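Local coordinates for protein interpain A (Prevotella intermedia, PDB 3BB7) that probably cleaves peptide bonds as a C10-family cysteine protease, here in its proenzyme form with the propeptide still attached and the predicted nucleophile replaced, at residues D29-E34 against N64-N69; K56-V61 against I296-P301; P71-K76 against T233-M238; I227-Y232 against A309-V314. The protein carries 1 engineered substitution. One frame throughout, in Å; residues are numbered along the deposited sequence. Where two conformers were deposited one is given.

Contact 1: D29-E34 against N64-N69; sequences DDLAPE and NAVKSN. Unlike the reference sequence in segment 64-69: S68 (reference Asn).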
loop_
_atom_site.group_PDB
_atom_site.type_symbol
_atom_site.label_atom_id
_atom_site.label_comp_id
_atom_site.label_asym_id
_atom_site.label_seq_id
_atom_site.Cartn_x
_atom_site.Cartn_y
_atom_site.Cartn_z
ATOM N N ASP A 29 17.675 -18.078 -10.481
ATOM C CA ASP A 29 17.617 -19.374 -9.830
ATOM C C ASP A 29 16.634 -20.291 -10.517
ATOM O O ASP A 29 15.565 -19.853 -10.920
ATOM C CB ASP A 29 17.175 -19.239 -8.389
ATOM C CG ASP A 29 17.663 -20.384 -7.560
ATOM O OD1 ASP A 29 17.041 -21.509 -7.638
ATOM O OD2 ASP A 29 18.711 -20.159 -6.891
ATOM N N ASP A 30 16.970 -21.575 -10.616
ATOM C CA ASP A 30 16.078 -22.510 -11.267
ATOM C C ASP A 30 14.733 -22.621 -10.566
ATOM O O ASP A 30 13.750 -22.983 -11.207
ATOM C CB ASP A 30 16.747 -23.864 -11.378
ATOM C CG ASP A 30 17.778 -23.887 -12.494
ATOM O OD1 ASP A 30 17.376 -24.089 -13.668
ATOM O OD2 ASP A 30 18.991 -23.669 -12.218
ATOM N N LEU A 31 14.697 -22.299 -9.276
ATOM C CA LEU A 31 13.488 -22.444 -8.463
ATOM C C LEU A 31 12.640 -21.190 -8.316
ATOM O O LEU A 31 11.626 -21.208 -7.605
ATOM C CB LEU A 31 13.865 -22.952 -7.070
ATOM C CG LEU A 31 14.507 -24.344 -7.054
ATOM C CD1 LEU A 31 15.174 -24.659 -5.713
ATOM C CD2 LEU A 31 13.465 -25.405 -7.370
ATOM N N ALA A 32 13.042 -20.114 -8.987
ATOM C CA ALA A 32 12.294 -18.855 -8.953
ATOM C C ALA A 32 11.998 -18.360 -10.363
ATOM O O ALA A 32 12.811 -18.539 -11.264
ATOM C CB ALA A 32 13.093 -17.794 -8.227
ATOM N N PRO A 33 10.843 -17.689 -10.548
ATOM C CA PRO A 33 10.628 -17.044 -11.850
ATOM C C PRO A 33 11.605 -15.887 -11.998
ATOM O O PRO A 33 11.932 -15.232 -11.001
ATOM C CB PRO A 33 9.203 -16.508 -11.757
ATOM C CG PRO A 33 8.931 -16.388 -10.299
ATOM C CD PRO A 33 9.735 -17.441 -9.601
ATOM N N GLU A 34 12.069 -15.632 -13.221
ATOM C CA GLU A 34 13.105 -14.642 -13.429
ATOM C C GLU A 34 12.601 -13.221 -13.128
ATOM O O GLU A 34 13.215 -12.485 -12.378
ATOM C CB GLU A 34 13.591 -14.716 -14.861
ATOM C CG GLU A 34 14.808 -13.838 -15.095
ATOM C CD GLU A 34 15.390 -13.934 -16.487
ATOM O OE1 GLU A 34 14.633 -13.932 -17.498
ATOM O OE2 GLU A 34 16.637 -13.974 -16.555
ATOM N N ASN A 64 14.298 -19.464 1.007
ATOM C CA ASN A 64 13.599 -20.606 1.558
ATOM C C ASN A 64 13.286 -21.663 0.483
ATOM O O ASN A 64 13.408 -22.863 0.729
ATOM C CB ASN A 64 12.277 -20.149 2.188
ATOM C CG ASN A 64 11.440 -21.312 2.734
ATOM O OD1 ASN A 64 10.498 -21.781 2.077
ATOM N ND2 ASN A 64 11.776 -21.774 3.934
ATOM N N ALA A 65 12.920 -21.204 -0.716
ATOM C CA ALA A 65 12.687 -22.117 -1.835
ATOM C C ALA A 65 13.906 -22.936 -2.156
ATOM O O ALA A 65 13.832 -24.149 -2.368
ATOM C CB ALA A 65 12.265 -21.340 -3.060
ATOM N N VAL A 66 15.048 -22.266 -2.228
ATOM C CA VAL A 66 16.298 -22.945 -2.529
ATOM C C VAL A 66 16.652 -23.959 -1.423
ATOM O O VAL A 66 17.034 -25.097 -1.736
ATOM C CB VAL A 66 17.441 -21.903 -2.747
ATOM C CG1 VAL A 66 18.812 -22.528 -2.733
ATOM C CG2 VAL A 66 17.166 -21.067 -4.012
ATOM N N LYS A 67 16.489 -23.560 -0.155
ATOM C CA LYS A 67 16.816 -24.442 0.980
ATOM C C LYS A 67 15.956 -25.702 0.964
ATOM O O LYS A 67 16.455 -26.804 1.248
ATOM C CB LYS A 67 16.571 -23.698 2.289
ATOM C CG LYS A 67 16.643 -24.603 3.537
ATOM C CD LYS A 67 16.888 -23.850 4.847
ATOM C CE LYS A 67 15.831 -22.863 5.206
ATOM N NZ LYS A 67 16.222 -22.172 6.513
ATOM N N SER A 68 14.671 -25.514 0.656
ATOM C CA SER A 68 13.679 -26.596 0.683
ATOM C C SER A 68 13.572 -27.296 -0.684
ATOM O O SER A 68 12.859 -28.314 -0.827
ATOM C CB SER A 68 12.320 -26.066 1.155
ATOM O OG SER A 68 12.345 -25.654 2.544
ATOM N N ASN A 69 14.317 -26.793 -1.670
ATOM C CA ASN A 69 14.335 -27.348 -3.031
ATOM C C ASN A 69 12.930 -27.465 -3.615
ATOM O O ASN A 69 12.573 -28.477 -4.238
ATOM C CB ASN A 69 15.020 -28.713 -3.041
ATOM C CG ASN A 69 15.631 -29.042 -4.372
ATOM O OD1 ASN A 69 16.286 -28.204 -5.007
ATOM N ND2 ASN A 69 15.453 -30.296 -4.799
#
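L31 reaches the end of helix 49-68 with one methyl group, and the nearest atom it finds there is an oxygen. Its CD1 lies 3.6 Å from the backbone O of A65. The same methyl lies 3.8 Å from V66 CA and is also close to OD1 of N69, whose side chain crosses that of L31 at about a right angle. Beside it, the carboxylate of D29 meets the CG2 methyl of V66, with D29 OD2 3.4 Å from that carbon. No hydrogen bond joins the two segments. D29 is held from its own side. Its CG is anti to the backbone N (chi1 -155°), and its OD1 accepts the N-H of L31 at 3.0 Å through the anti lone pair. This is an Asx turn, and a type I turn from D29 to A32 includes it. On the helix side, N69 has positive phi and is the C-prime residue of a Schellman motif. The backbone N-H of the next residue bonds to A65 O, the oxygen that L31 CD1 approaches. L31 also packs on P71, and its backbone bonds to that of L72. D29, V66 and N69 also touch a crystal neighbour, so crystal packing may influence their side chains. The loop between strands 23-26 and 35-39 thus meets the helix end by van der Waals contact alone, while the polar bonds nearby fix the shape of each segment separately.

Contact 2: K56-V61 against I296-P301; sequences KAIDEV and IDLLNP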
loop_
_atom_site.group_PDB
_atom_site.type_symbol
_atom_site.label_atom_id
_atom_site.label_comp_id
_atom_site.label_asym_id
_atom_site.label_seq_id
_atom_site.Cartn_x
_atom_site.Cartn_y
_atom_site.Cartn_z
ATOM N N LYS A 56 12.709 -7.482 0.994
ATOM C CA LYS A 56 13.086 -8.415 2.084
ATOM C C LYS A 56 12.277 -9.724 2.011
ATOM O O LYS A 56 12.830 -10.823 2.167
ATOM C CB LYS A 56 12.913 -7.729 3.444
ATOM C CG LYS A 56 13.948 -6.616 3.691
ATOM C CD LYS A 56 13.917 -6.125 5.129
ATOM C CE LYS A 56 15.243 -5.453 5.502
ATOM N NZ LYS A 56 15.419 -5.260 6.989
ATOM N N ALA A 57 10.983 -9.601 1.737
ATOM C CA ALA A 57 10.089 -10.752 1.568
ATOM C C ALA A 57 10.495 -11.614 0.345
ATOM O O ALA A 57 10.528 -12.848 0.433
ATOM C CB ALA A 57 8.653 -10.258 1.418
ATOM N N ILE A 58 10.860 -10.962 -0.757
ATOM C CA ILE A 58 11.369 -11.685 -1.937
ATOM C C ILE A 58 12.633 -12.463 -1.594
ATOM O O ILE A 58 12.740 -13.664 -1.883
ATOM C CB ILE A 58 11.614 -10.669 -3.084
ATOM C CG1 ILE A 58 10.281 -10.181 -3.686
ATOM C CG2 ILE A 58 12.550 -11.220 -4.166
ATOM C CD1 ILE A 58 9.517 -11.201 -4.555
ATOM N N ASP A 59 13.592 -11.784 -0.978
ATOM C CA ASP A 59 14.833 -12.442 -0.557
ATOM C C ASP A 59 14.534 -13.662 0.330
ATOM O O ASP A 59 15.099 -14.730 0.102
ATOM C CB ASP A 59 15.759 -11.436 0.146
ATOM C CG ASP A 59 17.013 -12.084 0.662
ATOM O OD1 ASP A 59 17.019 -12.444 1.857
ATOM O OD2 ASP A 59 17.970 -12.257 -0.134
ATOM N N GLU A 60 13.611 -13.515 1.299
ATOM C CA GLU A 60 13.232 -14.589 2.207
ATOM C C GLU A 60 12.633 -15.768 1.444
ATOM O O GLU A 60 13.008 -16.925 1.670
ATOM C CB GLU A 60 12.222 -14.035 3.210
ATOM C CG GLU A 60 11.785 -14.994 4.290
ATOM C CD GLU A 60 10.767 -14.337 5.197
ATOM O OE1 GLU A 60 11.143 -13.888 6.317
ATOM O OE2 GLU A 60 9.598 -14.249 4.775
ATOM N N VAL A 61 11.712 -15.500 0.523
ATOM C CA VAL A 61 11.077 -16.654 -0.156
ATOM C C VAL A 61 11.991 -17.372 -1.123
ATOM O O VAL A 61 11.932 -18.604 -1.243
ATOM C CB VAL A 61 9.712 -16.329 -0.845
ATOM C CG1 VAL A 61 8.728 -15.792 0.195
ATOM C CG2 VAL A 61 9.830 -15.377 -2.016
ATOM N N ILE A 296 3.352 -11.034 -6.055
ATOM C CA ILE A 296 2.979 -11.394 -4.685
ATOM C C ILE A 296 2.546 -12.870 -4.573
ATOM O O ILE A 296 2.499 -13.414 -3.463
ATOM C CB ILE A 296 1.904 -10.493 -4.038
ATOM C CG1 ILE A 296 0.573 -10.643 -4.773
ATOM C CG2 ILE A 296 2.413 -9.024 -3.949
ATOM C CD1 ILE A 296 -0.639 -10.095 -3.995
ATOM N N ASP A 297 2.239 -13.519 -5.691
ATOM C CA ASP A 297 1.798 -14.915 -5.591
ATOM C C ASP A 297 2.797 -15.796 -4.848
ATOM O O ASP A 297 2.422 -16.618 -4.007
ATOM C CB ASP A 297 1.457 -15.511 -6.971
ATOM C CG ASP A 297 2.556 -15.327 -8.017
ATOM O OD1 ASP A 297 3.633 -14.738 -7.751
ATOM O OD2 ASP A 297 2.335 -15.801 -9.159
ATOM N N LEU A 298 4.075 -15.573 -5.113
ATOM C CA LEU A 298 5.134 -16.384 -4.512
ATOM C C LEU A 298 5.456 -16.010 -3.062
ATOM O O LEU A 298 6.335 -16.635 -2.449
ATOM C CB LEU A 298 6.394 -16.317 -5.376
ATOM C CG LEU A 298 6.814 -14.999 -6.017
ATOM C CD1 LEU A 298 6.946 -13.857 -5.044
ATOM C CD2 LEU A 298 8.135 -15.191 -6.788
ATOM N N LEU A 299 4.762 -15.022 -2.495
ATOM C CA LEU A 299 5.045 -14.630 -1.086
ATOM C C LEU A 299 4.219 -15.467 -0.088
ATOM O O LEU A 299 3.414 -14.925 0.672
ATOM C CB LEU A 299 4.835 -13.115 -0.853
ATOM C CG LEU A 299 5.696 -12.212 -1.760
ATOM C CD1 LEU A 299 5.388 -10.774 -1.467
ATOM C CD2 LEU A 299 7.167 -12.491 -1.573
ATOM N N ASN A 300 4.410 -16.792 -0.096
ATOM C CA ASN A 300 3.666 -17.646 0.852
ATOM C C ASN A 300 4.101 -17.285 2.276
ATOM O O ASN A 300 5.286 -17.124 2.528
ATOM C CB ASN A 300 3.980 -19.128 0.578
ATOM C CG ASN A 300 3.217 -20.076 1.486
ATOM O OD1 ASN A 300 2.038 -20.374 1.263
ATOM N ND2 ASN A 300 3.875 -20.530 2.530
ATOM N N PRO A 301 3.147 -17.094 3.189
ATOM C CA PRO A 301 3.468 -16.789 4.583
ATOM C C PRO A 301 4.373 -17.844 5.196
ATOM O O PRO A 301 4.164 -19.038 4.970
ATOM C CB PRO A 301 2.078 -16.793 5.259
ATOM C CG PRO A 301 1.178 -16.386 4.199
ATOM C CD PRO A 301 1.702 -17.025 2.937
#
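L298 and L299 bring the loop 296-301 against one side of helix 49-68, at A57, I58 and V61. The loop enters through a type I turn from I296 to L299. At D297 the chain is tied away from the helix, since its OD2 accepts from the backbone N of I75. L298 follows, with CG in the crowded position between the backbone N and the carbonyl carbon (chi1 40°). Its CD1 meets I58 CD1 at 3.7 Å, and the two side chains cross obliquely. The O of L298 faces V61, whose CG1 and CG2 methyls both lie 3.7 Å from it. L299 is the centre of an inverse gamma turn. Its CD2 is the shared methyl of the contact: it lies 4.0 Å from A57 CB, and it also touches I58 CD1 and V61 CG2. W53 and W54 of the same helix pack on L299 as well. N300 adds little across the contact, but its O bonds to T308 OG1. On the helix, E60 accepts from the backbone N atoms of F307 and T308, so polar bonds flank this apolar patch. The A57 side chain is about 7 Å from that of H267, the predicted proton acceptor. This part of the helix probably belongs to the Spi-inhibitor-like region, and its burial beside the predicted catalytic site is consistent with the inhibitory propeptide of a C10 protease zymogen.

Contact 3: P71-K76 against T233-M238; sequences PLNVIK and TDEQWM. Unlike the reference sequence in segment 71-76: N73 (reference Ser).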
loop_
_atom_site.group_PDB
_atom_site.type_symbol
_atom_site.label_atom_id
_atom_site.label_comp_id
_atom_site.label_asym_id
_atom_site.label_seq_id
_atom_site.Cartn_x
_atom_site.Cartn_y
_atom_site.Cartn_z
ATOM N N PRO A 71 10.149 -25.383 -5.992
ATOM C CA PRO A 71 9.980 -24.237 -6.876
ATOM C C PRO A 71 8.927 -23.274 -6.362
ATOM O O PRO A 71 7.907 -23.691 -5.779
ATOM C CB PRO A 71 9.496 -24.863 -8.193
ATOM C CG PRO A 71 9.820 -26.310 -8.102
ATOM C CD PRO A 71 9.805 -26.656 -6.650
ATOM N N LEU A 72 9.166 -21.980 -6.560
ATOM C CA LEU A 72 8.183 -20.977 -6.182
ATOM C C LEU A 72 6.987 -21.070 -7.120
ATOM O O LEU A 72 7.136 -21.347 -8.313
ATOM C CB LEU A 72 8.777 -19.553 -6.184
ATOM C CG LEU A 72 9.816 -19.266 -5.097
ATOM C CD1 LEU A 72 10.600 -17.995 -5.433
ATOM C CD2 LEU A 72 9.147 -19.136 -3.699
ATOM N N ASN A 73 5.806 -20.839 -6.577
ATOM C CA ASN A 73 4.625 -20.943 -7.425
ATOM C C ASN A 73 4.414 -19.708 -8.293
ATOM O O ASN A 73 4.877 -18.608 -7.962
ATOM C CB ASN A 73 3.387 -21.282 -6.611
ATOM C CG ASN A 73 2.978 -20.184 -5.676
ATOM O OD1 ASN A 73 2.987 -18.994 -6.023
ATOM N ND2 ASN A 73 2.586 -20.569 -4.476
ATOM N N VAL A 74 3.739 -19.930 -9.417
ATOM C CA VAL A 74 3.383 -18.876 -10.363
ATOM C C VAL A 74 1.894 -19.064 -10.629
ATOM O O VAL A 74 1.462 -20.118 -11.123
ATOM C CB VAL A 74 4.166 -19.018 -11.677
ATOM C CG1 VAL A 74 3.715 -17.966 -12.657
ATOM C CG2 VAL A 74 5.651 -18.869 -11.405
ATOM N N ILE A 75 1.109 -18.080 -10.226
ATOM C CA ILE A 75 -0.349 -18.175 -10.328
ATOM C C ILE A 75 -0.798 -17.055 -11.243
ATOM O O ILE A 75 -0.495 -15.864 -10.981
ATOM C CB ILE A 75 -0.994 -18.035 -8.937
ATOM C CG1 ILE A 75 -0.543 -19.166 -8.014
ATOM C CG2 ILE A 75 -2.513 -18.020 -9.046
ATOM C CD1 ILE A 75 -0.939 -18.941 -6.563
ATOM N N LYS A 76 -1.531 -17.421 -12.293
ATOM C CA LYS A 76 -2.012 -16.478 -13.308
ATOM C C LYS A 76 -3.534 -16.453 -13.251
ATOM O O LYS A 76 -4.161 -17.488 -12.949
ATOM C CB LYS A 76 -1.534 -16.913 -14.696
ATOM C CG LYS A 76 -0.022 -16.870 -14.848
ATOM C CD LYS A 76 0.375 -16.997 -16.278
ATOM C CE LYS A 76 1.865 -17.090 -16.438
ATOM N NZ LYS A 76 2.310 -17.090 -17.865
ATOM N N THR A 233 -4.553 -20.502 1.313
ATOM C CA THR A 233 -3.508 -20.998 0.417
ATOM C C THR A 233 -3.179 -19.901 -0.603
ATOM O O THR A 233 -3.970 -18.949 -0.800
ATOM C CB THR A 233 -3.940 -22.231 -0.358
ATOM O OG1 THR A 233 -5.009 -21.858 -1.235
ATOM C CG2 THR A 233 -4.409 -23.357 0.585
ATOM N N ASP A 234 -2.046 -20.037 -1.293
ATOM C CA ASP A 234 -1.655 -19.037 -2.284
ATOM C C ASP A 234 -2.725 -18.911 -3.360
ATOM O O ASP A 234 -3.046 -17.806 -3.788
ATOM C CB ASP A 234 -0.326 -19.452 -2.930
ATOM C CG ASP A 234 0.812 -19.474 -1.946
ATOM O OD1 ASP A 234 0.752 -18.686 -0.971
ATOM O OD2 ASP A 234 1.773 -20.255 -2.159
ATOM N N GLU A 235 -3.264 -20.046 -3.810
ATOM C CA GLU A 235 -4.296 -20.015 -4.847
ATOM C C GLU A 235 -5.565 -19.309 -4.339
ATOM O O GLU A 235 -6.214 -18.537 -5.069
ATOM C CB GLU A 235 -4.599 -21.433 -5.351
ATOM C CG GLU A 235 -3.376 -22.106 -6.008
ATOM C CD GLU A 235 -2.229 -22.530 -5.003
ATOM O OE1 GLU A 235 -2.456 -22.718 -3.770
ATOM O OE2 GLU A 235 -1.062 -22.687 -5.463
ATOM N N GLN A 236 -5.951 -19.576 -3.090
ATOM C CA GLN A 236 -7.150 -18.941 -2.548
ATOM C C GLN A 236 -6.949 -17.439 -2.420
ATOM O O GLN A 236 -7.854 -16.650 -2.738
ATOM C CB GLN A 236 -7.457 -19.530 -1.180
ATOM C CG GLN A 236 -7.970 -20.951 -1.266
ATOM C CD GLN A 236 -7.929 -21.690 0.063
ATOM O OE1 GLN A 236 -7.404 -21.191 1.066
ATOM N NE2 GLN A 236 -8.438 -22.914 0.062
ATOM N N TRP A 237 -5.777 -17.032 -1.919
ATOM C CA TRP A 237 -5.476 -15.613 -1.746
ATOM C C TRP A 237 -5.442 -14.874 -3.106
ATOM O O TRP A 237 -6.051 -13.803 -3.248
ATOM C CB TRP A 237 -4.110 -15.506 -1.067
ATOM C CG TRP A 237 -3.717 -14.150 -0.619
ATOM C CD1 TRP A 237 -2.743 -13.356 -1.171
ATOM C CD2 TRP A 237 -4.256 -13.417 0.488
ATOM N NE1 TRP A 237 -2.628 -12.182 -0.467
ATOM C CE2 TRP A 237 -3.534 -12.198 0.570
ATOM C CE3 TRP A 237 -5.240 -13.690 1.444
ATOM C CZ2 TRP A 237 -3.786 -11.242 1.561
ATOM C CZ3 TRP A 237 -5.487 -12.741 2.426
ATOM C CH2 TRP A 237 -4.762 -11.532 2.472
ATOM N N MET A 238 -4.795 -15.463 -4.118
ATOM C CA MET A 238 -4.716 -14.773 -5.389
ATOM C C MET A 238 -6.091 -14.726 -6.032
ATOM O O MET A 238 -6.423 -13.752 -6.675
ATOM C CB MET A 238 -3.711 -15.430 -6.326
ATOM C CG MET A 238 -2.274 -15.281 -5.881
ATOM S SD MET A 238 -1.785 -13.626 -5.384
ATOM C CE MET A 238 -2.085 -12.634 -6.855
#
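I75 lies across the first turn of helix 234-246, whose start is closed by a capping box. Its CD1 sits 3.7 Å from the backbone O of D234 and equally close to D234 CB. The methylene CG of E235 comes to the same CD1 at 4.0 Å. The other branch of I75, CG2, rests on M238 CB at 3.9 Å. D234 and M238 are one turn apart on the helix, and the isoleucine touches both. Its CG1 is anti to the carbonyl carbon (chi1 -62°) and CG2 is anti to the backbone N, which parts the two branches: CG2 goes to M238, and CG1 leads to CD1 at D234. N73 brings its amide toward D234. The separation of ND2 from D234 OD2 is 2.5 Å, which is very short, and the bond is bent, so its details are doubtful. The firmer partner of D234 is R229, whose NH2 forms a salt bridge with OD1. Farther out, L72 packs on V61, I62 and A65 of helix 49-68, probably part of the propeptide, which joins the strip 71-76 to that helix as well. The helix start is set by T233 at the N-cap. Q236 N donates to T233 OG1 at 3.1 Å. In return T233 N donates to Q236 OE1 at 2.9 Å, and it sits above the carbonyl plane of that amide, 47° out of it.

Contact 4: I227-Y232 against A309-V314; sequences ITRANY and AEQDMV. Unlike the reference sequence in segment 227-232: N231 (reference Asp).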
loop_
_atom_site.group_PDB
_atom_site.type_symbol
_atom_site.label_atom_id
_atom_site.label_comp_id
_atom_site.label_asym_id
_atom_site.label_seq_id
_atom_site.Cartn_x
_atom_site.Cartn_y
_atom_site.Cartn_z
ATOM N N ILE A 227 -8.575 -9.275 6.350
ATOM C CA ILE A 227 -8.234 -10.714 6.318
ATOM C C ILE A 227 -6.722 -10.870 6.279
ATOM O O ILE A 227 -6.013 -9.948 5.854
ATOM C CB ILE A 227 -8.918 -11.430 5.131
ATOM C CG1 ILE A 227 -8.452 -10.885 3.767
ATOM C CG2 ILE A 227 -10.474 -11.376 5.306
ATOM C CD1 ILE A 227 -8.972 -11.716 2.597
ATOM N N THR A 228 -6.226 -12.015 6.740
ATOM C CA THR A 228 -4.787 -12.210 6.777
ATOM C C THR A 228 -4.351 -13.423 5.948
ATOM O O THR A 228 -5.036 -14.450 5.907
ATOM C CB THR A 228 -4.273 -12.243 8.206
ATOM O OG1 THR A 228 -2.842 -12.025 8.218
ATOM C CG2 THR A 228 -4.590 -13.547 8.860
ATOM N N ARG A 229 -3.224 -13.267 5.246
ATOM C CA ARG A 229 -2.834 -14.267 4.255
ATOM C C ARG A 229 -2.557 -15.638 4.842
ATOM O O ARG A 229 -2.791 -16.634 4.177
ATOM C CB ARG A 229 -1.626 -13.791 3.437
ATOM C CG ARG A 229 -1.409 -14.686 2.231
ATOM C CD ARG A 229 -0.333 -14.126 1.331
ATOM N NE ARG A 229 0.002 -15.118 0.323
ATOM C CZ ARG A 229 0.602 -14.847 -0.839
ATOM N NH1 ARG A 229 0.944 -13.595 -1.165
ATOM N NH2 ARG A 229 0.843 -15.841 -1.689
ATOM N N ALA A 230 -2.077 -15.696 6.086
ATOM C CA ALA A 230 -1.744 -16.975 6.693
ATOM C C ALA A 230 -2.938 -17.927 6.762
ATOM O O ALA A 230 -2.749 -19.132 6.840
ATOM C CB ALA A 230 -1.172 -16.765 8.077
ATOM N N ASN A 231 -4.151 -17.378 6.675
ATOM C CA ASN A 231 -5.366 -18.194 6.687
ATOM C C ASN A 231 -5.744 -18.826 5.343
ATOM O O ASN A 231 -6.668 -19.633 5.278
ATOM C CB ASN A 231 -6.552 -17.346 7.174
ATOM C CG ASN A 231 -6.492 -17.030 8.656
ATOM O OD1 ASN A 231 -7.204 -16.157 9.121
ATOM N ND2 ASN A 231 -5.663 -17.741 9.399
ATOM N N TYR A 232 -5.032 -18.457 4.283
ATOM C CA TYR A 232 -5.382 -18.861 2.909
ATOM C C TYR A 232 -4.230 -19.550 2.192
ATOM O O TYR A 232 -3.049 -19.182 2.360
ATOM C CB TYR A 232 -5.757 -17.631 2.086
ATOM C CG TYR A 232 -7.013 -16.944 2.624
ATOM C CD1 TYR A 232 -6.929 -16.017 3.656
ATOM C CD2 TYR A 232 -8.274 -17.214 2.085
ATOM C CE1 TYR A 232 -8.087 -15.396 4.166
ATOM C CE2 TYR A 232 -9.421 -16.596 2.587
ATOM C CZ TYR A 232 -9.314 -15.668 3.590
ATOM O OH TYR A 232 -10.458 -15.070 4.063
ATOM N N ALA A 309 4.795 -13.316 6.517
ATOM C CA ALA A 309 3.635 -13.448 7.369
ATOM C C ALA A 309 2.911 -12.103 7.474
ATOM O O ALA A 309 1.725 -12.046 7.793
ATOM C CB ALA A 309 4.072 -13.929 8.739
ATOM N N GLU A 310 3.623 -11.020 7.177
ATOM C CA GLU A 310 3.087 -9.650 7.322
ATOM C C GLU A 310 2.291 -9.231 6.085
ATOM O O GLU A 310 2.640 -8.254 5.389
ATOM C CB GLU A 310 4.244 -8.687 7.622
ATOM C CG GLU A 310 5.081 -9.150 8.835
ATOM C CD GLU A 310 6.392 -8.414 8.977
ATOM O OE1 GLU A 310 6.755 -7.624 8.074
ATOM O OE2 GLU A 310 7.081 -8.646 10.010
ATOM N N GLN A 311 1.199 -9.958 5.830
ATOM C CA GLN A 311 0.355 -9.683 4.661
ATOM C C GLN A 311 -1.104 -9.783 5.033
ATOM O O GLN A 311 -1.628 -10.877 5.258
ATOM C CB GLN A 311 0.638 -10.657 3.518
ATOM C CG GLN A 311 2.009 -10.508 2.895
ATOM C CD GLN A 311 2.205 -11.508 1.780
ATOM O OE1 GLN A 311 1.680 -11.337 0.664
ATOM N NE2 GLN A 311 2.968 -12.557 2.060
ATOM N N ASP A 312 -1.715 -8.614 5.148
ATOM C CA ASP A 312 -3.112 -8.463 5.476
ATOM C C ASP A 312 -3.735 -7.665 4.344
ATOM O O ASP A 312 -3.034 -6.928 3.633
ATOM C CB ASP A 312 -3.285 -7.642 6.762
ATOM C CG ASP A 312 -2.469 -8.172 7.925
ATOM O OD1 ASP A 312 -1.890 -7.342 8.670
ATOM O OD2 ASP A 312 -2.389 -9.405 8.091
ATOM N N MET A 313 -5.041 -7.792 4.158
ATOM C CA MET A 313 -5.725 -6.905 3.222
ATOM C C MET A 313 -6.993 -6.405 3.862
ATOM O O MET A 313 -7.601 -7.081 4.704
ATOM C CB MET A 313 -5.979 -7.572 1.857
ATOM C CG MET A 313 -7.189 -8.441 1.739
ATOM S SD MET A 313 -7.765 -8.866 0.047
ATOM C CE MET A 313 -6.388 -9.874 -0.509
ATOM N N VAL A 314 -7.430 -5.237 3.420
ATOM C CA VAL A 314 -8.765 -4.767 3.766
ATOM C C VAL A 314 -9.528 -4.805 2.468
ATOM O O VAL A 314 -9.136 -4.116 1.494
ATOM C CB VAL A 314 -8.773 -3.360 4.375
ATOM C CG1 VAL A 314 -10.210 -2.944 4.619
ATOM C CG2 VAL A 314 -7.985 -3.341 5.668
HETATM O O HOH W 1 -0.592 -13.484 7.486
#
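I227 and M313 pack side by side, pointing the same way, and they are pressed close. I227 CG1 is 3.4 Å from M313 CG, tighter than usual for two carbons. I227 CD1 continues along the methionine to SD. Their backbones are joined by two bonds, I227 N to M313 O and M313 N to I227 O, each 2.9 Å. They form an antiparallel hydrogen-bonded pair. T228 and D312 follow as a non-hydrogen-bonded pair. This short ladder sets strand 225-228 on the outer side of strand 312-315, at one edge of the large antiparallel sheet. Past the ladder, R229 N still reaches Q311 O at 2.9 Å. The side chains of R229 and Q311 run together. R229 is extended, with CG anti to the backbone N (chi1 -168°). Its NH1 donates to Q311 OE1 at 3.0 Å; the oxygen lies at the edge of the guanidinium, tilted a little from its plane. The guanidinium and amide planes are 58° apart. Q311 OE1 is gripped a second time by Y253 OH, and its NE2 donates to T308 O and L299 O. R229 NH1 also bonds I296 O, while NH2 bonds D297 O and has a further acidic partner, so this buried charge is well satisfied. E310, next to Q311, bonds NE2 of H267, the predicted proton acceptor. T228 OG1 donates to D312 OD2 at 2.7 Å. A water donates to T228 OG1 and to A309 O, and accepts from A230 N.

How the contacts relate
From the N terminus, contact 1 closes the first loop, which holds strand 35-39 and most of helix 49-68. Contact 2 opens inside that loop, on the same helix, and ends far along the chain at 296-301, so the two cross. Contact 3 starts just after contact 1 has closed and lies nested within contact 2. Contact 4 opens inside contact 3, before 233-238, and closes last, so it crosses contacts 2 and 3. Contact 1 ties the helix end to the loop between strands 23-26 and 35-39; contact 2 ties its middle to the loop after strand 292-294. Contacts 3 and 4 hold the connecting strip, helix 234-246 and the sheet edge. R229 and D297 link contacts 2, 3 and 4.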